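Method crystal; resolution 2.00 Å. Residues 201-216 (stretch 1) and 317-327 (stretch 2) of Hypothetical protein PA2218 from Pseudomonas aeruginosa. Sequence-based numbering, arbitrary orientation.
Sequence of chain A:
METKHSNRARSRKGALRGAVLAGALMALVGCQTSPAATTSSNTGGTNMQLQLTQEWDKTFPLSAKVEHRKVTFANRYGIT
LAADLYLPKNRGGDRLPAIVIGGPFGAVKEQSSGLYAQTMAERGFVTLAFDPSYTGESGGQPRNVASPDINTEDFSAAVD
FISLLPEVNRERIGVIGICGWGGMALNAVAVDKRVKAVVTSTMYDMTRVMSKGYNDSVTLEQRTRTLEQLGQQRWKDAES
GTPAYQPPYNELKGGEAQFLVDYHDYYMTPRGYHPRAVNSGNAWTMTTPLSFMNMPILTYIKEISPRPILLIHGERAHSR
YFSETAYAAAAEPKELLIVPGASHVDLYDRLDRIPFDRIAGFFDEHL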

# COMPACT_ATOMS: atom_id res chain seq x y z
N SER A 201 -5.83 -6.23 1.93
CA SER A 201 -7.10 -5.65 2.32
C SER A 201 -7.66 -4.79 1.19
O SER A 201 -7.00 -3.86 0.72
N THR A 202 -8.88 -5.11 0.75
CA THR A 202 -9.55 -4.38 -0.33
C THR A 202 -8.55 -3.97 -1.42
O THR A 202 -8.46 -2.81 -1.83
N MET A 203 -7.82 -4.97 -1.91
CA MET A 203 -6.76 -4.77 -2.90
C MET A 203 -7.15 -4.39 -4.32
O MET A 203 -8.29 -4.59 -4.77
N TYR A 204 -6.15 -3.86 -5.02
CA TYR A 204 -6.22 -3.48 -6.43
C TYR A 204 -4.93 -4.09 -6.97
O TYR A 204 -3.97 -4.28 -6.22
N ASP A 205 -4.90 -4.42 -8.25
CA ASP A 205 -3.68 -4.88 -8.89
C ASP A 205 -3.48 -3.63 -9.74
O ASP A 205 -4.16 -3.46 -10.76
N MET A 206 -2.59 -2.73 -9.33
CA MET A 206 -2.40 -1.49 -10.08
C MET A 206 -1.98 -1.63 -11.55
O MET A 206 -2.30 -0.75 -12.35
N THR A 207 -1.29 -2.71 -11.92
CA THR A 207 -0.89 -2.86 -13.32
C THR A 207 -2.13 -3.21 -14.14
O THR A 207 -2.29 -2.76 -15.28
N ARG A 208 -3.01 -4.00 -13.55
CA ARG A 208 -4.24 -4.39 -14.24
C ARG A 208 -5.16 -3.18 -14.42
O ARG A 208 -5.69 -2.95 -15.50
N VAL A 209 -5.36 -2.40 -13.36
CA VAL A 209 -6.27 -1.26 -13.46
C VAL A 209 -5.77 -0.19 -14.43
O VAL A 209 -6.56 0.43 -15.13
N MET A 210 -4.46 0.04 -14.47
CA MET A 210 -3.93 1.04 -15.39
C MET A 210 -3.88 0.55 -16.83
O MET A 210 -3.95 1.34 -17.77
N SER A 211 -3.77 -0.77 -17.00
CA SER A 211 -3.72 -1.36 -18.33
C SER A 211 -5.10 -1.62 -18.92
O SER A 211 -5.32 -1.37 -20.11
N LYS A 212 -6.03 -2.12 -18.10
CA LYS A 212 -7.38 -2.45 -18.57
C LYS A 212 -8.52 -1.61 -18.01
O LYS A 212 -9.68 -1.81 -18.38
N GLY A 213 -8.21 -0.66 -17.12
CA GLY A 213 -9.26 0.15 -16.53
C GLY A 213 -10.11 -0.69 -15.59
O GLY A 213 -9.78 -1.85 -15.32
N TYR A 214 -11.21 -0.13 -15.09
CA TYR A 214 -12.09 -0.86 -14.19
C TYR A 214 -12.93 -1.89 -14.93
O TYR A 214 -13.64 -1.57 -15.89
N ASN A 215 -12.86 -3.14 -14.48
CA ASN A 215 -13.61 -4.23 -15.10
C ASN A 215 -13.31 -4.35 -16.60
O ASN A 215 -14.21 -4.52 -17.41
N ASP A 216 -12.02 -4.28 -16.94
CA ASP A 216 -11.58 -4.40 -18.33
C ASP A 216 -12.38 -3.53 -19.30
O ASP A 216 -12.99 -4.04 -20.23
N ALA A 317 -17.77 -3.80 -2.33
CA ALA A 317 -16.69 -3.03 -2.95
C ALA A 317 -16.65 -3.17 -4.47
O ALA A 317 -16.77 -4.28 -5.00
N HIS A 318 -16.49 -2.05 -5.15
CA HIS A 318 -16.41 -2.03 -6.61
C HIS A 318 -15.16 -2.78 -7.05
O HIS A 318 -15.05 -3.26 -8.18
N SER A 319 -14.21 -2.87 -6.13
CA SER A 319 -12.93 -3.51 -6.38
C SER A 319 -12.84 -4.96 -5.93
O SER A 319 -11.77 -5.58 -6.03
N ARG A 320 -13.93 -5.52 -5.43
CA ARG A 320 -13.89 -6.89 -4.94
C ARG A 320 -13.34 -7.88 -5.96
O ARG A 320 -12.68 -8.85 -5.60
N TYR A 321 -13.60 -7.63 -7.24
CA TYR A 321 -13.13 -8.54 -8.27
C TYR A 321 -11.61 -8.71 -8.31
O TYR A 321 -11.12 -9.77 -8.70
N PHE A 322 -10.86 -7.69 -7.90
CA PHE A 322 -9.40 -7.80 -7.90
C PHE A 322 -8.94 -8.96 -7.01
O PHE A 322 -8.04 -9.72 -7.38
N SER A 323 -9.54 -9.08 -5.83
CA SER A 323 -9.19 -10.15 -4.90
C SER A 323 -9.66 -11.51 -5.42
O SER A 323 -9.03 -12.54 -5.16
N GLU A 324 -10.77 -11.51 -6.15
CA GLU A 324 -11.31 -12.74 -6.71
C GLU A 324 -10.37 -13.27 -7.79
O GLU A 324 -10.20 -14.48 -7.93
N THR A 325 -9.76 -12.35 -8.53
CA THR A 325 -8.82 -12.71 -9.58
C THR A 325 -7.54 -13.23 -8.92
O THR A 325 -7.02 -14.28 -9.30
N ALA A 326 -7.04 -12.51 -7.92
CA ALA A 326 -5.83 -12.92 -7.23
C ALA A 326 -6.03 -14.26 -6.52
O ALA A 326 -5.16 -15.12 -6.56
N TYR A 327 -7.19 -14.43 -5.88
CA TYR A 327 -7.48 -15.68 -5.19
C TYR A 327 -7.46 -16.85 -6.17
O TYR A 327 -6.90 -17.90 -5.87

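What does the turn leading into the second helix offer stretch 1? His 318 and Ser 319 both direct CA-to-CB toward it, each with chi1 p. The His 318 ring meets Tyr 204 at its edge, where His 318 NE2 and Tyr 204 OH form a nearly straight 2.8 Å hydrogen bond; either could be the donor. The same Tyr 204 OH lies 2.5 Å from Tyr 214 OH in a second hydrogen bond, so the two tyrosines and the histidine form a polar chain.

How does Tyr 321 hold the loop after the first helix? Its chi1 is p, and the side chain reaches the turn that begins at Gly 213. Asn 215 N donates to Tyr 321 OH at 2.8 Å, almost in line, while Asn 215 OD1 sits over one face of the ring, 3.5 Å from Tyr 321 CE2. Water 2 bridges the same hydroxyl to the backbone, 2.7 Å from Tyr 321 OH and 2.7 Å from Gly 213 O, to which it donates.

Which residue fills the centre? Phe 322, chi1 m, has the largest covered area of either stretch. Its ring makes an offset stack with Tyr 204, centroids 4.8 Å apart and planes at 27°, and Tyr 204 CA lies over its face. Arg 208 CD approaches the ring edge, 3.7 Å from Phe 322 CE1, and Val 209 CB lies 4.0 Å from Phe 322 CZ.

What closes the contact farther along the helix? Ser 323, chi1 m, places OG 3.3 Å from Met 203 CG; water 1 links the residues, 2.8 Å from Ser 323 OG and accepting from Met 203 N at 3.2 Å. Thr 325, also m, sets CG2 3.4 Å from Arg 208 NH2. Finally, Ala 326 CB meets Met 203 SD at 3.8 Å, an apolar contact.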

# COMPACT_ATOMS: atom_id res chain seq x y z
CB SER A 201 -6.94 -4.80 3.59
OG SER A 201 -8.19 -4.41 4.11
CB THR A 202 -10.31 -3.13 0.26
OG1 THR A 202 -11.20 -2.60 -0.72
CG2 THR A 202 -9.33 -2.04 0.72
CB MET A 203 -5.87 -6.03 -2.99
CG MET A 203 -6.46 -7.20 -3.81
SD MET A 203 -5.32 -8.61 -4.15
CE MET A 203 -4.44 -8.03 -5.61
CB TYR A 204 -6.04 -1.97 -6.62
CG TYR A 204 -7.28 -1.11 -6.80
CD1 TYR A 204 -8.22 -0.98 -5.79
CD2 TYR A 204 -7.42 -0.31 -7.94
CE1 TYR A 204 -9.27 -0.06 -5.89
CE2 TYR A 204 -8.46 0.61 -8.05
CZ TYR A 204 -9.38 0.73 -7.02
OH TYR A 204 -10.37 1.69 -7.09
CB ASP A 205 -3.92 -6.10 -9.79
CG ASP A 205 -2.75 -6.38 -10.72
OD1 ASP A 205 -1.99 -5.43 -11.02
OD2 ASP A 205 -2.59 -7.53 -11.18
CB MET A 206 -1.43 -0.55 -9.34
CG MET A 206 -1.95 -0.01 -7.98
SD MET A 206 -3.65 0.72 -7.98
CE MET A 206 -3.40 2.03 -9.19
CB THR A 207 0.21 -3.95 -13.53
OG1 THR A 207 -0.29 -5.25 -13.18
CG2 THR A 207 1.44 -3.63 -12.69
CB ARG A 208 -4.98 -5.48 -13.47
CG ARG A 208 -6.32 -5.86 -14.07
CD ARG A 208 -7.07 -6.86 -13.19
NE ARG A 208 -6.52 -8.21 -13.30
CZ ARG A 208 -6.81 -9.06 -14.28
NH1 ARG A 208 -7.65 -8.71 -15.24
NH2 ARG A 208 -6.24 -10.26 -14.31
CB VAL A 209 -6.56 -0.63 -12.08
CG1 VAL A 209 -5.36 0.16 -11.57
CG2 VAL A 209 -7.77 0.27 -12.18
CB MET A 210 -2.54 1.50 -14.94
CG MET A 210 -2.61 2.54 -13.83
SD MET A 210 -1.13 3.51 -13.60
CE MET A 210 -0.65 2.97 -12.01
CB SER A 211 -2.92 -2.66 -18.29
OG SER A 211 -1.58 -2.42 -17.92
CB LYS A 212 -7.68 -3.92 -18.28
CG LYS A 212 -6.66 -4.91 -18.83
CD LYS A 212 -7.02 -6.34 -18.41
CE LYS A 212 -6.08 -7.36 -19.04
NZ LYS A 212 -6.38 -8.75 -18.58
CB TYR A 214 -13.01 0.11 -13.44
CG TYR A 214 -12.30 0.86 -12.34
CD1 TYR A 214 -11.86 0.20 -11.19
CD2 TYR A 214 -12.07 2.23 -12.44
CE1 TYR A 214 -11.21 0.88 -10.17
CE2 TYR A 214 -11.41 2.93 -11.42
CZ TYR A 214 -10.99 2.25 -10.29
OH TYR A 214 -10.35 2.92 -9.27
CB ASN A 215 -15.11 -4.01 -14.88
CG ASN A 215 -15.51 -4.20 -13.43
OD1 ASN A 215 -15.49 -5.33 -12.91
ND2 ASN A 215 -15.88 -3.11 -12.77
CB ASP A 216 -11.66 -5.86 -18.78
CG ASP A 216 -10.78 -6.78 -17.96
OD1 ASP A 216 -10.66 -7.97 -18.34
OD2 ASP A 216 -10.21 -6.33 -16.94
CB ALA A 317 -15.35 -3.45 -2.35
CB HIS A 318 -16.28 -0.58 -7.10
CG HIS A 318 -15.00 0.07 -6.70
ND1 HIS A 318 -14.74 0.47 -5.41
CD2 HIS A 318 -13.88 0.34 -7.41
CE1 HIS A 318 -13.51 0.96 -5.34
NE2 HIS A 318 -12.96 0.89 -6.54
CB SER A 319 -11.85 -2.72 -5.66
OG SER A 319 -12.21 -2.61 -4.30
CB ARG A 320 -15.28 -7.36 -4.50
CG ARG A 320 -15.25 -8.72 -3.81
CD ARG A 320 -16.64 -9.17 -3.38
NE ARG A 320 -17.50 -9.40 -4.53
CZ ARG A 320 -18.78 -9.76 -4.45
NH1 ARG A 320 -19.35 -9.92 -3.27
NH2 ARG A 320 -19.48 -9.94 -5.57
CB TYR A 321 -13.67 -8.13 -9.64
CG TYR A 321 -12.98 -6.95 -10.28
CD1 TYR A 321 -11.93 -7.14 -11.18
CD2 TYR A 321 -13.43 -5.65 -10.05
CE1 TYR A 321 -11.35 -6.06 -11.84
CE2 TYR A 321 -12.85 -4.57 -10.71
CZ TYR A 321 -11.82 -4.78 -11.61
OH TYR A 321 -11.25 -3.73 -12.27
CB PHE A 322 -8.74 -6.51 -7.42
CG PHE A 322 -8.80 -5.38 -8.42
CD1 PHE A 322 -8.22 -5.52 -9.68
CD2 PHE A 322 -9.42 -4.18 -8.10
CE1 PHE A 322 -8.26 -4.48 -10.61
CE2 PHE A 322 -9.47 -3.13 -9.02
CZ PHE A 322 -8.88 -3.28 -10.28
CB SER A 323 -9.82 -9.90 -3.53
OG SER A 323 -9.26 -8.75 -2.93
CB GLU A 324 -12.70 -12.50 -7.28
CG GLU A 324 -13.67 -11.99 -6.23
CD GLU A 324 -15.05 -11.73 -6.79
OE1 GLU A 324 -15.14 -11.14 -7.88
OE2 GLU A 324 -16.05 -12.11 -6.14
CB THR A 325 -8.46 -11.47 -10.48
OG1 THR A 325 -9.60 -11.12 -11.27
CG2 THR A 325 -7.29 -11.78 -11.41
CB ALA A 326 -5.42 -11.84 -6.22
CB TYR A 327 -8.84 -15.61 -4.50
CG TYR A 327 -9.27 -16.91 -3.86
CD1 TYR A 327 -8.71 -17.33 -2.65
CD2 TYR A 327 -10.23 -17.71 -4.46
CE1 TYR A 327 -9.11 -18.53 -2.05
CE2 TYR A 327 -10.64 -18.91 -3.88
CZ TYR A 327 -10.08 -19.31 -2.67
OH TYR A 327 -10.50 -20.48 -2.08
O HOH W 1 -7.79 -7.89 -0.65
O HOH W 2 -9.23 -4.14 -14.00